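Local coordinates for DinB-like Protein (PDB 3DI5) that binds a divalent metal ion, here nickel, within a DinB-family four-helix bundle, though its biochemical reaction is not established, at residues G8-W13 / A91-L96; S19-L24 / G84-N89; W48-A53 / N127-H132; P55-G60 / N109-R114. One frame throughout, in Å; residues are numbered along the deposited sequence.

How the contacts relate
Contacts 1 and 2 join one helix pair of this DinB-family bundle, 6-26 with 78-99, and contact 3 the other, 43-58 with 118-142, while contact 4 fastens a beta-hairpin to helix 43-58. Contact 3 holds the nickel, bound by His49, His128 and His132. The centres of contacts 1 and 2 are about 13 Å apart, and a probable hydrogen bond of 2.7 Å links Trp13 NE1 to Asn89 OD1. The two helix pairs are joined by a probable hydrogen bond between Tyr85 OH of contact 2 and Gln129 OE1 of contact 3, 2.5 Å apart. In contact 4 the side chain of Ile57 lies about 7 Å from the nickel, and its CD1 packs 3.7 Å from ND1 of His128.

Contact 1 (G8-W13 / A91-L96); sequences GFLQSW and AFVEAL
Trp13, Phe92 and Val93 form the tight part of this antiparallel helix pair, whose short axes run at 169° and come no closer than 12.2 Å, a gap that large side chains are needed to fill. Trp13 and Phe92 both have CG anti to the backbone N and meet tip to tip. The edge of Phe92 points at one face of the indole in an offset T-shaped pair, planes at 86°, with Phe92 CE2 3.8 Å from Trp13 CE2. Val93 CG2 comes to the indole edge instead, 3.5 Å from Trp13 CD1; a beta-branched residue places a methyl there without a long arm. The indole N-H is not left to this apolar company, for NE1 bonds to Asn89 OD1 one turn earlier on helix 78-99.

Packing loosens toward Leu10, on the side where Val93 is partly exposed. Leu10 CD2 lies 4.0 Å from Leu96 CD2 and 4.3 Å from Val93 CG1. Leu96 CD2 also reaches Phe9 CD2 at 3.8 Å, so one methyl bridges two residues of segment 8-13.

Deeper in the bundle, Phe9 leans on Leu122 and Ile126 and Trp13 on Leu125, all of helix 118-142, while Phe92 meets Ile54 and Leu58 of helix 43-58.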
# COMPACT_ATOMS: atom_id res chain seq x y z
N GLY A 8 -11.75 14.29 -0.19
CA GLY A 8 -10.65 14.71 -1.04
C GLY A 8 -9.53 13.68 -1.07
O GLY A 8 -8.95 13.42 -2.13
N PHE A 9 -9.23 13.09 0.09
CA PHE A 9 -8.21 12.05 0.19
C PHE A 9 -8.66 10.80 -0.54
O PHE A 9 -7.86 10.16 -1.20
CB PHE A 9 -7.86 11.71 1.64
CG PHE A 9 -7.03 10.45 1.77
CD1 PHE A 9 -5.70 10.44 1.39
CD2 PHE A 9 -7.59 9.27 2.23
CE1 PHE A 9 -4.94 9.28 1.48
CE2 PHE A 9 -6.83 8.11 2.32
CZ PHE A 9 -5.51 8.13 1.94
N LEU A 10 -9.94 10.44 -0.40
CA LEU A 10 -10.45 9.20 -0.98
C LEU A 10 -10.52 9.24 -2.51
O LEU A 10 -10.39 8.21 -3.16
CB LEU A 10 -11.81 8.83 -0.36
CG LEU A 10 -11.70 8.47 1.13
CD1 LEU A 10 -13.06 8.32 1.80
CD2 LEU A 10 -10.87 7.23 1.32
N GLN A 11 -10.67 10.43 -3.08
CA GLN A 11 -10.59 10.61 -4.54
C GLN A 11 -9.17 10.32 -5.04
O GLN A 11 -8.98 9.67 -6.06
CB GLN A 11 -11.05 12.01 -4.97
N SER A 12 -8.17 10.82 -4.31
CA SER A 12 -6.77 10.48 -4.58
C SER A 12 -6.51 8.99 -4.29
O SER A 12 -5.98 8.27 -5.13
CB SER A 12 -5.84 11.36 -3.75
N TRP A 13 -6.91 8.53 -3.11
CA TRP A 13 -6.68 7.15 -2.68
C TRP A 13 -7.33 6.10 -3.58
O TRP A 13 -6.76 5.04 -3.82
CB TRP A 13 -7.16 6.95 -1.23
CG TRP A 13 -6.83 5.61 -0.65
CD1 TRP A 13 -7.72 4.66 -0.23
CD2 TRP A 13 -5.52 5.07 -0.44
NE1 TRP A 13 -7.03 3.56 0.22
CE2 TRP A 13 -5.69 3.78 0.11
CE3 TRP A 13 -4.23 5.54 -0.67
CZ2 TRP A 13 -4.61 2.96 0.43
CZ3 TRP A 13 -3.15 4.72 -0.36
CH2 TRP A 13 -3.36 3.44 0.19
N ALA A 91 -10.65 -2.72 4.80
CA ALA A 91 -10.72 -2.53 6.24
C ALA A 91 -10.20 -1.13 6.59
O ALA A 91 -10.69 -0.45 7.48
CB ALA A 91 -9.90 -3.59 6.94
N PHE A 92 -9.22 -0.68 5.86
CA PHE A 92 -8.66 0.63 6.14
C PHE A 92 -9.69 1.73 5.88
O PHE A 92 -10.03 2.51 6.77
CB PHE A 92 -7.41 0.86 5.29
CG PHE A 92 -7.02 2.30 5.20
CD1 PHE A 92 -7.04 3.11 6.32
CD2 PHE A 92 -6.66 2.86 3.98
CE1 PHE A 92 -6.66 4.48 6.23
CE2 PHE A 92 -6.32 4.21 3.88
CZ PHE A 92 -6.33 5.01 5.02
N VAL A 93 -10.19 1.75 4.64
CA VAL A 93 -11.09 2.78 4.13
C VAL A 93 -12.41 2.76 4.91
O VAL A 93 -13.05 3.80 5.10
CB VAL A 93 -11.30 2.57 2.60
CG1 VAL A 93 -12.52 3.32 2.07
CG2 VAL A 93 -10.02 2.99 1.85
N GLU A 94 -12.78 1.58 5.37
CA GLU A 94 -13.96 1.43 6.23
C GLU A 94 -13.73 2.09 7.59
O GLU A 94 -14.65 2.68 8.15
CB GLU A 94 -14.31 -0.03 6.39
CG GLU A 94 -15.18 -0.57 5.26
CD GLU A 94 -15.51 -2.05 5.44
OE1 GLU A 94 -14.74 -2.73 6.17
OE2 GLU A 94 -16.51 -2.53 4.86
N ALA A 95 -12.51 2.01 8.10
CA ALA A 95 -12.21 2.56 9.43
C ALA A 95 -12.10 4.08 9.35
O ALA A 95 -12.59 4.79 10.22
CB ALA A 95 -10.94 1.95 10.00
N LEU A 96 -11.50 4.57 8.27
CA LEU A 96 -11.38 6.00 8.03
C LEU A 96 -12.77 6.63 7.95
O LEU A 96 -13.01 7.67 8.56
CB LEU A 96 -10.60 6.26 6.73
CG LEU A 96 -9.93 7.62 6.58
CD1 LEU A 96 -8.61 7.63 7.31
CD2 LEU A 96 -9.68 7.96 5.12

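Contact 2 (S19-L24 / G84-N89); sequences STQKML and GYRKVN
Apolar contact centres on the Tyr85 ring, carried into the gap between two nearly antiparallel helices (155°, axes 10.4 Å apart) by a chi1 of -171° that sets CG anti to the backbone N. Thr20 CG2 sits over one ring face in a CH-pi contact, 4.0 Å from the centroid. At the root of the ring, Leu24 CD1 presses against Tyr85 CB at 3.3 Å. Threonine suits its place by offering a methyl to the ring while OG1 bonds to Glu16 O of its own helix; a tyrosine spans the gap and carries its hydroxyl inward.

Polar groups meet by stacking. Gln21, bent at chi2, lays its amide over one face of the Arg86 guanidinium, the planes 24° apart. NE2 and NH2 approach to 3.3 Å, but both are donors and cannot bond. Gln21 NE2 is satisfied by Asp25 OD1 and Ala82 O, and Arg86 NH2 has a long, weak ion pair with the same Asp25. Gln21 OE1 lies in the plane of the tyrosine ring, at its edge, 3.4 Å from CD2.

Beyond these two helices, Tyr85 packs on Ile50, Val51 and Ile54 of helix 43-58, and its OH bonds to Gln129 OE1 of helix 118-142.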
# COMPACT_ATOMS: atom_id res chain seq x y z
N SER A 19 -5.31 1.38 -9.25
CA SER A 19 -4.08 1.17 -10.01
C SER A 19 -3.18 0.07 -9.42
O SER A 19 -2.65 -0.75 -10.14
CB SER A 19 -3.31 2.50 -10.11
OG SER A 19 -1.94 2.29 -10.43
N THR A 20 -3.03 0.05 -8.10
CA THR A 20 -2.18 -0.93 -7.44
C THR A 20 -2.79 -2.32 -7.54
O THR A 20 -2.10 -3.28 -7.83
CB THR A 20 -1.91 -0.54 -5.97
OG1 THR A 20 -1.33 0.77 -5.96
CG2 THR A 20 -0.94 -1.50 -5.29
N GLN A 21 -4.10 -2.40 -7.32
CA GLN A 21 -4.83 -3.66 -7.35
C GLN A 21 -4.79 -4.31 -8.73
O GLN A 21 -4.71 -5.53 -8.82
CB GLN A 21 -6.28 -3.44 -6.91
CG GLN A 21 -7.12 -4.71 -6.78
CD GLN A 21 -6.74 -5.53 -5.57
OE1 GLN A 21 -6.95 -5.10 -4.44
NE2 GLN A 21 -6.23 -6.73 -5.80
N LYS A 22 -4.87 -3.49 -9.78
CA LYS A 22 -4.80 -3.99 -11.17
C LYS A 22 -3.45 -4.67 -11.44
O LYS A 22 -3.40 -5.71 -12.09
CB LYS A 22 -4.97 -2.85 -12.18
CG LYS A 22 -6.38 -2.31 -12.34
CD LYS A 22 -6.50 -1.29 -13.51
CE LYS A 22 -5.40 -0.21 -13.42
NZ LYS A 22 -5.67 0.95 -14.31
N MSE A 23 -2.38 -4.05 -10.95
CA MSE A 23 -1.06 -4.63 -11.10
C MSE A 23 -0.91 -5.93 -10.30
O MSE A 23 -0.48 -6.95 -10.85
CB MSE A 23 -0.00 -3.61 -10.74
CG MSE A 23 0.06 -2.53 -11.80
SE MSE A 23 1.49 -1.45 -11.34
CE MSE A 23 1.03 0.16 -12.32
N LEU A 24 -1.34 -5.91 -9.06
CA LEU A 24 -1.33 -7.10 -8.21
C LEU A 24 -2.12 -8.22 -8.81
O LEU A 24 -1.74 -9.37 -8.67
CB LEU A 24 -1.87 -6.79 -6.79
CG LEU A 24 -0.89 -6.03 -5.88
CD1 LEU A 24 -1.50 -5.76 -4.52
CD2 LEU A 24 0.40 -6.79 -5.71
N GLY A 84 -5.03 -10.18 -0.16
CA GLY A 84 -4.53 -9.40 0.98
C GLY A 84 -4.62 -7.90 0.80
O GLY A 84 -5.14 -7.21 1.68
N TYR A 85 -4.12 -7.37 -0.31
CA TYR A 85 -4.23 -5.94 -0.59
C TYR A 85 -5.70 -5.48 -0.63
O TYR A 85 -6.04 -4.47 -0.05
CB TYR A 85 -3.57 -5.59 -1.91
CG TYR A 85 -3.47 -4.10 -2.15
CD1 TYR A 85 -2.52 -3.33 -1.50
CD2 TYR A 85 -4.34 -3.45 -3.02
CE1 TYR A 85 -2.42 -1.97 -1.73
CE2 TYR A 85 -4.27 -2.10 -3.23
CZ TYR A 85 -3.31 -1.37 -2.59
OH TYR A 85 -3.23 -0.02 -2.82
N ARG A 86 -6.55 -6.24 -1.31
CA ARG A 86 -7.96 -5.88 -1.44
C ARG A 86 -8.59 -5.81 -0.05
O ARG A 86 -9.26 -4.83 0.28
CB ARG A 86 -8.72 -6.90 -2.30
CG ARG A 86 -10.21 -6.58 -2.46
CD ARG A 86 -10.92 -7.50 -3.44
NE ARG A 86 -10.35 -7.39 -4.78
CZ ARG A 86 -9.59 -8.32 -5.37
NH1 ARG A 86 -9.30 -9.48 -4.77
NH2 ARG A 86 -9.11 -8.07 -6.59
N LYS A 87 -8.35 -6.85 0.74
CA LYS A 87 -8.91 -7.02 2.09
C LYS A 87 -8.54 -5.87 3.02
O LYS A 87 -9.42 -5.27 3.65
CB LYS A 87 -8.39 -8.33 2.69
CG LYS A 87 -9.37 -9.14 3.49
CD LYS A 87 -8.80 -10.53 3.77
N VAL A 88 -7.25 -5.58 3.10
CA VAL A 88 -6.75 -4.59 4.05
C VAL A 88 -7.07 -3.16 3.62
O VAL A 88 -7.30 -2.30 4.47
CB VAL A 88 -5.24 -4.76 4.35
CG1 VAL A 88 -4.38 -4.25 3.21
CG2 VAL A 88 -4.91 -4.05 5.64
N ASN A 89 -7.09 -2.90 2.31
CA ASN A 89 -7.55 -1.61 1.82
C ASN A 89 -9.01 -1.37 2.22
O ASN A 89 -9.37 -0.29 2.66
CB ASN A 89 -7.38 -1.47 0.31
CG ASN A 89 -7.68 -0.05 -0.17
OD1 ASN A 89 -7.08 0.90 0.31
ND2 ASN A 89 -8.64 0.09 -1.07

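Contact 3 (W48-A53 / N127-H132); sequences WHIVTA and NHQNHH. With NI (nickel (II) ion), chain B.
Metal coordination dominates this pair of helices, antiparallel at 173°. His49, His128 and His132 each give NE2 to the nickel, at 2.3, 2.4 and 2.4 Å, and three waters complete six ligands. His49 and His128 have CG anti to the backbone N, whereas His132 turns CG beside its N (chi1 -76°), so residues one helical turn apart converge on one ion. Imidazole suits this place because one nitrogen can bind metal while the other is held from behind: His49 ND1 bonds to Asp71 OD2 and His132 ND1 to Gln135 OE1. The carboxylate would probably make His49 NE2 a stronger metal ligand.

Three histidines on two helices of a four-helix bundle form the metal site of this DinB protein.

Ring contacts follow from the shared ligation. The edge of His49 faces the plane of His132 in an offset T-shaped pair, CD2 of His49 lying 3.1 Å from NE2 of His132.

Van der Waals contacts surround the site. Small Ala53 lets the His128 edge come close, CB to CE1 3.3 Å, and Ile50 CG1 rests 3.9 Å from His132 CB.

A water bridges deeper in, donating to Ile50 O and to Gln129 OE1, which also bonds to Tyr85 OH.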
# COMPACT_ATOMS: atom_id res chain seq x y z
N TRP A 48 4.29 -7.76 -1.30
CA TRP A 48 3.86 -7.95 0.08
C TRP A 48 4.23 -6.75 0.98
O TRP A 48 3.52 -6.44 1.90
CB TRP A 48 4.44 -9.25 0.62
CG TRP A 48 3.81 -9.75 1.87
CD1 TRP A 48 4.46 -10.06 3.01
CD2 TRP A 48 2.43 -10.07 2.08
NE1 TRP A 48 3.57 -10.55 3.94
CE2 TRP A 48 2.31 -10.56 3.40
CE3 TRP A 48 1.27 -9.99 1.29
CZ2 TRP A 48 1.10 -10.95 3.95
CZ3 TRP A 48 0.07 -10.38 1.82
CH2 TRP A 48 -0.01 -10.86 3.15
N HIS A 49 5.33 -6.07 0.69
CA HIS A 49 5.72 -4.88 1.44
C HIS A 49 4.65 -3.77 1.30
O HIS A 49 4.34 -3.07 2.25
CB HIS A 49 7.11 -4.42 0.94
CG HIS A 49 7.65 -3.20 1.62
ND1 HIS A 49 7.98 -3.17 2.95
CD2 HIS A 49 8.01 -1.99 1.12
CE1 HIS A 49 8.48 -1.98 3.26
NE2 HIS A 49 8.50 -1.24 2.16
N ILE A 50 4.07 -3.66 0.10
CA ILE A 50 2.98 -2.70 -0.19
C ILE A 50 1.72 -3.03 0.60
O ILE A 50 1.05 -2.15 1.19
CB ILE A 50 2.65 -2.72 -1.71
CG1 ILE A 50 3.74 -1.97 -2.46
CG2 ILE A 50 1.26 -2.06 -2.05
CD1 ILE A 50 3.85 -2.35 -3.92
N VAL A 51 1.41 -4.30 0.63
CA VAL A 51 0.27 -4.74 1.36
C VAL A 51 0.41 -4.41 2.85
O VAL A 51 -0.48 -3.79 3.46
CB VAL A 51 0.04 -6.23 1.12
CG1 VAL A 51 -1.16 -6.70 1.92
CG2 VAL A 51 -0.17 -6.51 -0.41
N THR A 52 1.56 -4.79 3.42
CA THR A 52 1.80 -4.67 4.85
C THR A 52 2.03 -3.24 5.27
O THR A 52 1.76 -2.89 6.44
CB THR A 52 3.01 -5.53 5.34
OG1 THR A 52 4.22 -5.08 4.71
CG2 THR A 52 2.80 -6.95 5.03
N ALA A 53 2.51 -2.41 4.34
CA ALA A 53 2.75 -0.99 4.58
C ALA A 53 1.51 -0.21 5.01
O ALA A 53 1.65 0.82 5.67
CB ALA A 53 3.43 -0.32 3.36
N ASN A 127 2.71 8.15 -1.15
CA ASN A 127 4.04 8.33 -1.70
C ASN A 127 4.90 7.05 -1.65
O ASN A 127 5.55 6.68 -2.64
CB ASN A 127 4.78 9.42 -0.94
CG ASN A 127 4.33 10.81 -1.31
OD1 ASN A 127 3.53 11.01 -2.23
ND2 ASN A 127 4.87 11.80 -0.60
N HIS A 128 4.85 6.39 -0.49
CA HIS A 128 5.56 5.12 -0.26
C HIS A 128 5.08 4.07 -1.25
O HIS A 128 5.90 3.45 -1.93
CB HIS A 128 5.36 4.66 1.20
CG HIS A 128 5.96 3.32 1.52
ND1 HIS A 128 5.19 2.19 1.70
CD2 HIS A 128 7.24 2.94 1.73
CE1 HIS A 128 5.98 1.16 1.99
NE2 HIS A 128 7.23 1.60 2.01
N GLN A 129 3.77 3.86 -1.31
CA GLN A 129 3.14 2.91 -2.20
C GLN A 129 3.49 3.15 -3.67
O GLN A 129 3.69 2.20 -4.42
CB GLN A 129 1.64 2.98 -2.03
CG GLN A 129 0.89 1.89 -2.78
CD GLN A 129 -0.57 1.93 -2.53
OE1 GLN A 129 -1.14 0.98 -1.98
NE2 GLN A 129 -1.21 3.03 -2.93
N ASN A 130 3.56 4.42 -4.06
CA ASN A 130 3.81 4.82 -5.43
C ASN A 130 5.27 4.55 -5.83
O ASN A 130 5.56 4.13 -6.94
CB ASN A 130 3.46 6.31 -5.59
CG ASN A 130 3.60 6.83 -7.02
OD1 ASN A 130 3.65 6.06 -7.98
ND2 ASN A 130 3.64 8.15 -7.16
N HIS A 131 6.18 4.81 -4.90
CA HIS A 131 7.60 4.48 -5.10
C HIS A 131 7.80 3.00 -5.43
O HIS A 131 8.47 2.65 -6.41
CB HIS A 131 8.39 4.83 -3.84
CG HIS A 131 9.75 4.20 -3.79
ND1 HIS A 131 10.79 4.62 -4.59
CD2 HIS A 131 10.24 3.22 -3.00
CE1 HIS A 131 11.87 3.91 -4.30
NE2 HIS A 131 11.56 3.06 -3.34
N HIS A 132 7.23 2.15 -4.58
CA HIS A 132 7.35 0.69 -4.71
C HIS A 132 6.57 0.09 -5.86
O HIS A 132 6.99 -0.91 -6.47
CB HIS A 132 6.92 0.02 -3.41
CG HIS A 132 7.93 0.11 -2.32
ND1 HIS A 132 9.17 -0.48 -2.41
CD2 HIS A 132 7.89 0.72 -1.11
CE1 HIS A 132 9.85 -0.25 -1.30
NE2 HIS A 132 9.09 0.46 -0.49
NI NI B . 9.46 0.82 1.83
O HOH W 1 0.78 0.38 0.35
O HOH W 2 11.56 -0.34 1.91
O HOH W 3 10.54 2.82 1.73
O HOH W 4 9.61 1.02 4.18

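Contact 4 (P55-G60 / N109-R114); sequences PVILSG and NDFFGR
A beta-hairpin folds against the C-terminal part of helix 43-58 here: strand 108-111 pairs antiparallel with 114-117 across a type I' turn from Phe111 to Arg114, closed by Arg114 N to Phe111 O at 3.0 Å and the return bond from Phe111 N to Arg114 O. Gly113, with phi at 105°, suits the turn because a CB would be jammed against the preceding carbonyl. Two aromatic side chains of the hairpin reach the helix.

Phe112 can be followed outward. Its CB leaves the turn to one side, and a chi1 of -57° places CG beside the backbone N. Next along, CD2 lies over one face of the neighbouring Phe111 ring, 3.2 Å above its plane and off toward the rim. At the tip, CZ crosses to the helix, 3.8 Å from Val56 CG1 and 3.5 Å from Val56 O. That carbonyl also accepts a bond from Ser59 OG, a short side chain able to fold back one turn.

The edge of Phe111, whose CG is anti to its N, meets Ile57 loosely, CE1 4.1 Å from Ile57 O and 4.4 Å from its CG2; the ring also meets Phe121 of helix 118-142. Gly60 lets the backbones approach, since a side chain there would collide with Asp110 O. Asn109 bonds through ND2 to Asn118 OD1, while its CB lies 3.3 Å from Gly60 O.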
# COMPACT_ATOMS: atom_id res chain seq x y z
N PRO A 55 -1.25 -1.02 7.27
CA PRO A 55 -1.25 -0.96 8.74
C PRO A 55 0.03 -0.42 9.41
O PRO A 55 -0.08 0.12 10.50
CB PRO A 55 -1.54 -2.41 9.17
CG PRO A 55 -1.27 -3.26 7.96
CD PRO A 55 -1.50 -2.39 6.77
N VAL A 56 1.20 -0.48 8.76
CA VAL A 56 2.44 -0.04 9.42
C VAL A 56 2.53 1.49 9.42
O VAL A 56 2.84 2.12 10.45
CB VAL A 56 3.68 -0.69 8.77
CG1 VAL A 56 4.99 -0.05 9.30
CG2 VAL A 56 3.66 -2.22 9.00
N ILE A 57 2.25 2.09 8.28
CA ILE A 57 2.28 3.54 8.18
C ILE A 57 1.12 4.14 9.02
O ILE A 57 1.29 5.15 9.68
CB ILE A 57 2.29 4.00 6.70
CG1 ILE A 57 3.67 3.75 6.08
CG2 ILE A 57 1.83 5.44 6.58
CD1 ILE A 57 3.76 4.09 4.57
N LEU A 58 -0.05 3.51 9.06
CA LEU A 58 -1.15 4.15 9.76
C LEU A 58 -1.18 3.88 11.29
O LEU A 58 -2.02 4.46 12.02
CB LEU A 58 -2.49 3.81 9.07
CG LEU A 58 -2.52 4.30 7.61
CD1 LEU A 58 -3.82 4.18 7.04
CD2 LEU A 58 -2.09 5.77 7.49
N SER A 59 -0.26 3.06 11.79
CA SER A 59 -0.37 2.56 13.17
C SER A 59 -0.34 3.67 14.21
O SER A 59 -1.10 3.64 15.17
CB SER A 59 0.70 1.50 13.49
OG SER A 59 2.00 2.06 13.50
N GLY A 60 0.53 4.65 13.99
CA GLY A 60 0.69 5.77 14.92
C GLY A 60 -0.46 6.75 14.94
O GLY A 60 -0.54 7.59 15.83
N ASN A 109 -0.09 13.26 15.53
CA ASN A 109 0.29 11.95 16.05
C ASN A 109 1.79 11.70 15.82
O ASN A 109 2.51 12.49 15.17
CB ASN A 109 -0.57 10.85 15.43
CG ASN A 109 -1.91 10.65 16.14
OD1 ASN A 109 -1.95 10.20 17.28
ND2 ASN A 109 -3.00 10.93 15.44
N ASP A 110 2.28 10.60 16.38
CA ASP A 110 3.69 10.28 16.33
C ASP A 110 3.98 9.39 15.15
O ASP A 110 3.47 8.27 15.08
CB ASP A 110 4.11 9.57 17.61
CG ASP A 110 5.57 9.19 17.60
OD1 ASP A 110 6.42 10.10 17.42
OD2 ASP A 110 5.88 7.99 17.75
N PHE A 111 4.80 9.86 14.22
CA PHE A 111 5.26 8.98 13.13
C PHE A 111 6.67 8.50 13.40
O PHE A 111 7.64 9.24 13.20
CB PHE A 111 5.16 9.62 11.75
CG PHE A 111 5.52 8.65 10.62
CD1 PHE A 111 4.72 7.53 10.36
CD2 PHE A 111 6.67 8.82 9.86
CE1 PHE A 111 5.05 6.62 9.34
CE2 PHE A 111 7.00 7.91 8.84
CZ PHE A 111 6.18 6.81 8.57
N PHE A 112 6.78 7.27 13.89
CA PHE A 112 8.08 6.69 14.21
C PHE A 112 9.05 7.73 14.77
O PHE A 112 10.14 7.94 14.22
CB PHE A 112 8.69 6.03 12.96
CG PHE A 112 7.82 4.97 12.34
CD1 PHE A 112 7.36 3.89 13.09
CD2 PHE A 112 7.46 5.05 11.01
CE1 PHE A 112 6.54 2.91 12.52
CE2 PHE A 112 6.65 4.08 10.42
CZ PHE A 112 6.19 3.01 11.19
N GLY A 113 8.65 8.42 15.83
CA GLY A 113 9.54 9.38 16.50
C GLY A 113 9.26 10.86 16.27
O GLY A 113 9.51 11.66 17.16
N ARG A 114 8.75 11.24 15.10
CA ARG A 114 8.44 12.65 14.84
C ARG A 114 6.92 12.93 14.90
O ARG A 114 6.13 12.10 14.48
CB ARG A 114 9.07 13.15 13.52
CG ARG A 114 8.71 12.38 12.23
CD ARG A 114 9.79 12.63 11.14